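Local coordinates for chitin deacetylase 1 (Bombyx mori, PDB 5ZNT), which removes the N-acetyl groups from N-acetylglucosamine residues in chitin, using zinc, to give chitosan and acetate, at residues Ala47-Ile53 against Tyr82-Val88; Tyr56-Phe60 against Ile72-Tyr76. The contacts are given in a common frame with arbitrary orientation. Numbering follows the deposited sequence.

Interaction 1 of 2, residues Ala47-Ile53 against Tyr82-Val88. With NAG (2-acetamido-2-deoxy-beta-D-glucopyranose), chain B.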
# COMPACT_ATOMS: atom_id res chain seq x y z
N ALA A 47 2.28 11.41 5.01
CA ALA A 47 2.93 12.42 4.20
C ALA A 47 4.32 12.09 3.68
O ALA A 47 5.03 11.40 4.29
CB ALA A 47 2.91 13.77 4.90
N ILE A 48 4.66 12.63 2.53
CA ILE A 48 5.99 12.52 2.03
C ILE A 48 6.52 13.95 2.09
O ILE A 48 6.01 14.79 1.45
CB ILE A 48 6.06 12.00 0.60
CG1 ILE A 48 5.56 10.58 0.52
CG2 ILE A 48 7.47 12.14 0.09
CD1 ILE A 48 5.68 9.99 -0.81
N ASN A 49 7.57 14.20 2.84
CA ASN A 49 8.10 15.56 2.97
C ASN A 49 9.49 15.46 3.57
O ASN A 49 10.06 14.36 3.69
CB ASN A 49 7.16 16.47 3.79
CG ASN A 49 6.90 15.95 5.19
OD1 ASN A 49 7.73 15.28 5.78
ND2 ASN A 49 5.74 16.29 5.75
N ASN A 50 10.05 16.60 3.99
CA ASN A 50 11.43 16.56 4.44
C ASN A 50 11.58 15.82 5.78
O ASN A 50 12.72 15.60 6.22
CB ASN A 50 12.02 17.98 4.52
CG ASN A 50 12.62 18.44 3.19
OD1 ASN A 50 12.86 17.62 2.30
ND2 ASN A 50 12.88 19.74 3.06
N ASN A 51 10.49 15.42 6.43
CA ASN A 51 10.65 14.51 7.56
C ASN A 51 11.19 13.14 7.14
O ASN A 51 11.75 12.43 7.99
CB ASN A 51 9.33 14.28 8.31
CG ASN A 51 8.71 15.57 8.90
OD1 ASN A 51 9.28 16.65 8.83
ND2 ASN A 51 7.51 15.43 9.43
N ASN A 52 11.00 12.74 5.88
CA ASN A 52 11.35 11.37 5.48
C ASN A 52 11.99 11.24 4.09
O ASN A 52 12.37 10.13 3.72
CB ASN A 52 10.10 10.47 5.54
CG ASN A 52 8.87 11.11 4.89
OD1 ASN A 52 8.92 11.57 3.75
ND2 ASN A 52 7.75 11.15 5.62
N ILE A 53 12.19 12.33 3.35
CA ILE A 53 12.72 12.22 1.99
C ILE A 53 14.12 11.61 2.01
O ILE A 53 14.45 10.73 1.21
CB ILE A 53 12.69 13.60 1.29
CG1 ILE A 53 11.25 13.92 0.82
CG2 ILE A 53 13.69 13.63 0.12
CD1 ILE A 53 10.97 15.46 0.57
N TYR A 82 0.71 18.56 4.65
CA TYR A 82 2.16 18.70 4.74
C TYR A 82 2.92 17.92 3.68
O TYR A 82 4.14 17.82 3.76
CB TYR A 82 2.70 18.29 6.12
CG TYR A 82 1.93 18.92 7.27
CD1 TYR A 82 1.85 20.32 7.41
CD2 TYR A 82 1.31 18.12 8.23
CE1 TYR A 82 1.15 20.89 8.50
CE2 TYR A 82 0.61 18.68 9.30
CZ TYR A 82 0.54 20.06 9.44
OH TYR A 82 -0.17 20.60 10.51
N THR A 83 2.25 17.37 2.68
CA THR A 83 2.96 16.59 1.68
C THR A 83 3.66 17.51 0.69
O THR A 83 3.16 18.59 0.37
CB THR A 83 2.00 15.64 0.98
OG1 THR A 83 1.83 14.52 1.85
CG2 THR A 83 2.51 15.15 -0.40
N ASN A 84 4.84 17.10 0.26
CA ASN A 84 5.64 17.79 -0.74
C ASN A 84 5.37 17.10 -2.07
O ASN A 84 5.81 15.96 -2.29
CB ASN A 84 7.10 17.73 -0.30
CG ASN A 84 8.08 18.25 -1.32
OD1 ASN A 84 7.81 18.34 -2.53
ND2 ASN A 84 9.25 18.60 -0.82
N TYR A 85 4.62 17.76 -2.96
CA TYR A 85 4.19 17.08 -4.18
C TYR A 85 5.27 16.99 -5.25
O TYR A 85 5.15 16.14 -6.14
CB TYR A 85 2.92 17.75 -4.74
CG TYR A 85 1.76 17.35 -3.85
CD1 TYR A 85 1.10 16.13 -4.05
CD2 TYR A 85 1.40 18.14 -2.76
CE1 TYR A 85 0.06 15.74 -3.22
CE2 TYR A 85 0.37 17.77 -1.92
CZ TYR A 85 -0.27 16.56 -2.13
OH TYR A 85 -1.26 16.21 -1.28
N SER A 86 6.33 17.81 -5.17
CA SER A 86 7.51 17.57 -6.00
C SER A 86 8.18 16.27 -5.61
O SER A 86 8.71 15.55 -6.47
CB SER A 86 8.52 18.71 -5.85
OG SER A 86 7.96 19.89 -6.36
N ALA A 87 8.21 15.98 -4.31
CA ALA A 87 8.81 14.74 -3.83
C ALA A 87 7.97 13.54 -4.23
O ALA A 87 8.51 12.50 -4.61
CB ALA A 87 9.00 14.79 -2.31
N VAL A 88 6.63 13.67 -4.11
CA VAL A 88 5.74 12.62 -4.59
C VAL A 88 6.01 12.36 -6.07
O VAL A 88 6.11 11.21 -6.51
CB VAL A 88 4.26 13.04 -4.36
CG1 VAL A 88 3.32 12.13 -5.08
CG2 VAL A 88 3.91 13.05 -2.83
C1 NAG B . 10.31 19.07 -1.65
C2 NAG B . 11.51 19.65 -0.93
C3 NAG B . 12.58 20.04 -1.94
C4 NAG B . 12.89 18.88 -2.88
C5 NAG B . 11.61 18.25 -3.42
C6 NAG B . 11.84 16.98 -4.20
C7 NAG B . 10.59 20.67 1.12
C8 NAG B . 10.38 21.96 1.86
N2 NAG B . 11.16 20.78 -0.08
O3 NAG B . 13.73 20.46 -1.22
O4 NAG B . 13.51 19.34 -4.08
O5 NAG B . 10.71 17.94 -2.36
O6 NAG B . 12.58 16.05 -3.42
O7 NAG B . 10.22 19.58 1.58
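Ile-48 lays its side chain over the first turn of the helix that begins at Tyr-85: its CG2 lies 3.9 Å from Ala-87 CB and its CD1 4.1 Å from Val-88 CG2. Ile-53 adds to the same patch, with CD1 3.6 Å from Ala-87 CB. Beside this apolar seam the two segments are joined by a backbone and a side-chain hydrogen bond. Asn-84 N donates to Ile-48 O (2.8 Å, nearly linear), and Asn-49 ND2 reaches Tyr-82 O at 3.0 Å, while Asn-49 OD1 accepts from Asn-51 N (2.8 Å), closing an Asx turn. Asn-84 illustrates how one side chain can serve two ends: OD1 caps the helix by accepting from Ala-87 N (3.0 Å), and ND2 carries the N-linked sugar through a 1.4 Å bond to NAG C1. The contact thus joins the loop that follows zinc ligand Asp-46 and strand 38-45 to the start of helix 85-93, with strand 75-78 beneath Ile-48 and helix 117-134 packed against Tyr-85.

Interaction 2 of 2, residues Tyr56-Phe60 against Ile72-Tyr76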
# COMPACT_ATOMS: atom_id res chain seq x y z
N TYR A 56 14.03 7.81 2.63
CA TYR A 56 13.70 7.01 1.46
C TYR A 56 14.89 6.91 0.51
O TYR A 56 15.06 5.88 -0.16
CB TYR A 56 12.47 7.58 0.75
CG TYR A 56 11.21 7.50 1.59
CD1 TYR A 56 10.93 6.38 2.38
CD2 TYR A 56 10.31 8.57 1.64
CE1 TYR A 56 9.77 6.31 3.16
CE2 TYR A 56 9.16 8.52 2.44
CZ TYR A 56 8.90 7.38 3.19
OH TYR A 56 7.75 7.30 3.96
N LYS A 57 15.75 7.94 0.47
CA LYS A 57 16.96 7.85 -0.36
C LYS A 57 17.93 6.82 0.18
O LYS A 57 18.61 6.13 -0.59
CB LYS A 57 17.65 9.22 -0.45
CG LYS A 57 17.00 10.14 -1.45
CD LYS A 57 17.62 11.55 -1.40
CE LYS A 57 16.71 12.57 -2.10
NZ LYS A 57 17.22 13.97 -1.97
N GLU A 58 18.03 6.71 1.51
CA GLU A 58 18.92 5.73 2.11
C GLU A 58 18.45 4.31 1.81
O GLU A 58 19.27 3.44 1.51
CB GLU A 58 19.00 5.95 3.62
CG GLU A 58 19.83 4.93 4.36
CD GLU A 58 20.10 5.30 5.83
OE1 GLU A 58 19.64 6.38 6.30
OE2 GLU A 58 20.77 4.50 6.52
N ILE A 59 17.14 4.07 1.88
CA ILE A 59 16.61 2.73 1.60
C ILE A 59 16.70 2.42 0.11
O ILE A 59 17.24 1.39 -0.30
CB ILE A 59 15.15 2.62 2.09
CG1 ILE A 59 15.07 2.85 3.60
CG2 ILE A 59 14.61 1.24 1.70
CD1 ILE A 59 13.63 3.02 4.14
N PHE A 60 16.13 3.29 -0.72
CA PHE A 60 15.98 3.05 -2.15
C PHE A 60 17.09 3.79 -2.88
O PHE A 60 16.88 4.79 -3.56
CB PHE A 60 14.59 3.45 -2.61
CG PHE A 60 13.51 2.74 -1.87
CD1 PHE A 60 13.28 1.39 -2.10
CD2 PHE A 60 12.76 3.40 -0.90
CE1 PHE A 60 12.30 0.71 -1.40
CE2 PHE A 60 11.78 2.73 -0.18
CZ PHE A 60 11.55 1.38 -0.40
N ILE A 72 14.47 -2.26 -6.41
CA ILE A 72 13.32 -2.63 -5.59
C ILE A 72 12.33 -1.46 -5.56
O ILE A 72 12.72 -0.29 -5.63
CB ILE A 72 13.75 -3.03 -4.17
CG1 ILE A 72 14.48 -1.90 -3.45
CG2 ILE A 72 14.65 -4.25 -4.21
CD1 ILE A 72 14.72 -2.26 -1.95
N LYS A 73 11.05 -1.79 -5.49
CA LYS A 73 9.99 -0.78 -5.55
C LYS A 73 9.07 -0.93 -4.35
O LYS A 73 8.80 -2.04 -3.89
CB LYS A 73 9.16 -0.90 -6.83
CG LYS A 73 9.95 -0.83 -8.14
CD LYS A 73 10.74 0.49 -8.25
CE LYS A 73 11.19 0.71 -9.71
NZ LYS A 73 11.93 -0.49 -10.22
N ALA A 74 8.57 0.22 -3.87
CA ALA A 74 7.65 0.28 -2.74
C ALA A 74 6.39 1.05 -3.15
O ALA A 74 6.31 1.62 -4.24
CB ALA A 74 8.34 0.94 -1.51
N THR A 75 5.40 1.04 -2.27
CA THR A 75 4.11 1.71 -2.49
C THR A 75 3.90 2.73 -1.38
O THR A 75 4.08 2.41 -0.21
CB THR A 75 2.95 0.69 -2.49
OG1 THR A 75 3.21 -0.34 -3.46
CG2 THR A 75 1.62 1.37 -2.83
N TYR A 76 3.51 3.95 -1.74
CA TYR A 76 3.33 5.04 -0.78
C TYR A 76 1.85 5.38 -0.73
O TYR A 76 1.27 5.77 -1.75
CB TYR A 76 4.13 6.28 -1.19
CG TYR A 76 5.62 6.06 -1.06
CD1 TYR A 76 6.32 5.37 -2.04
CD2 TYR A 76 6.31 6.53 0.05
CE1 TYR A 76 7.69 5.14 -1.92
CE2 TYR A 76 7.69 6.32 0.17
CZ TYR A 76 8.37 5.64 -0.83
OH TYR A 76 9.71 5.44 -0.70
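Ile-72 opens the segment by extending CG1 to within 3.8 Å of Phe-60 CD1, at the edge of that ring. Lys-73 points its CA-to-CB bond away from the helix, and its amino group is hydrogen-bonded to Asp-71 O and Cys-329 O. Ala-74 turns back toward the helix, and its small CB fits close to the Phe-60 ring, 3.4 Å from CZ. Thr-75 makes no contact with 56-60, its OG1 being hydrogen-bonded to Met-303 N, before Tyr-76 returns to the interface. The edge of the Tyr-76 ring meets the face of the Tyr-56 ring in a T-shaped stack, centroids 4.8 Å apart and planes at 87°, while Tyr-76 OH comes 3.4 Å from Phe-60 CE2. Phe-60, just past the helix end, lies four residues, about one turn, after Tyr-56, so both rings reach segment 72-76. This is the packing of a beta-alpha-beta unit, strand 38-45, helix 53-59 and strand 75-78, and Phe-44 of the first strand meets both tyrosine rings. Between 56-60 and 72-76 the contact is thus one of apolar packing and a T-shaped stack, with no hydrogen bond or salt bridge between them.

From the N terminus, the chain leaves strand 38-45, enters the loop at 47-53, runs down helix 53-59, and returns through a long connection to strand 75-78. Interaction 2 closes that return, fastening the end of the helix to the next parallel strand. The chain then passes beyond the strand to 82-88, where interaction 1 closes a wider loop, so interaction 2 is nested within it. The centres are about 13 Å apart, yet the two meet directly: Ile-48 CD1 lies 3.6 Å from Tyr-76 CD2. The general principle is the beta-alpha-beta crossover helix packing on its sheet; here interaction 1 joins the connection after strand 38-45 to that after strand 75-78 and the start of helix 85-93.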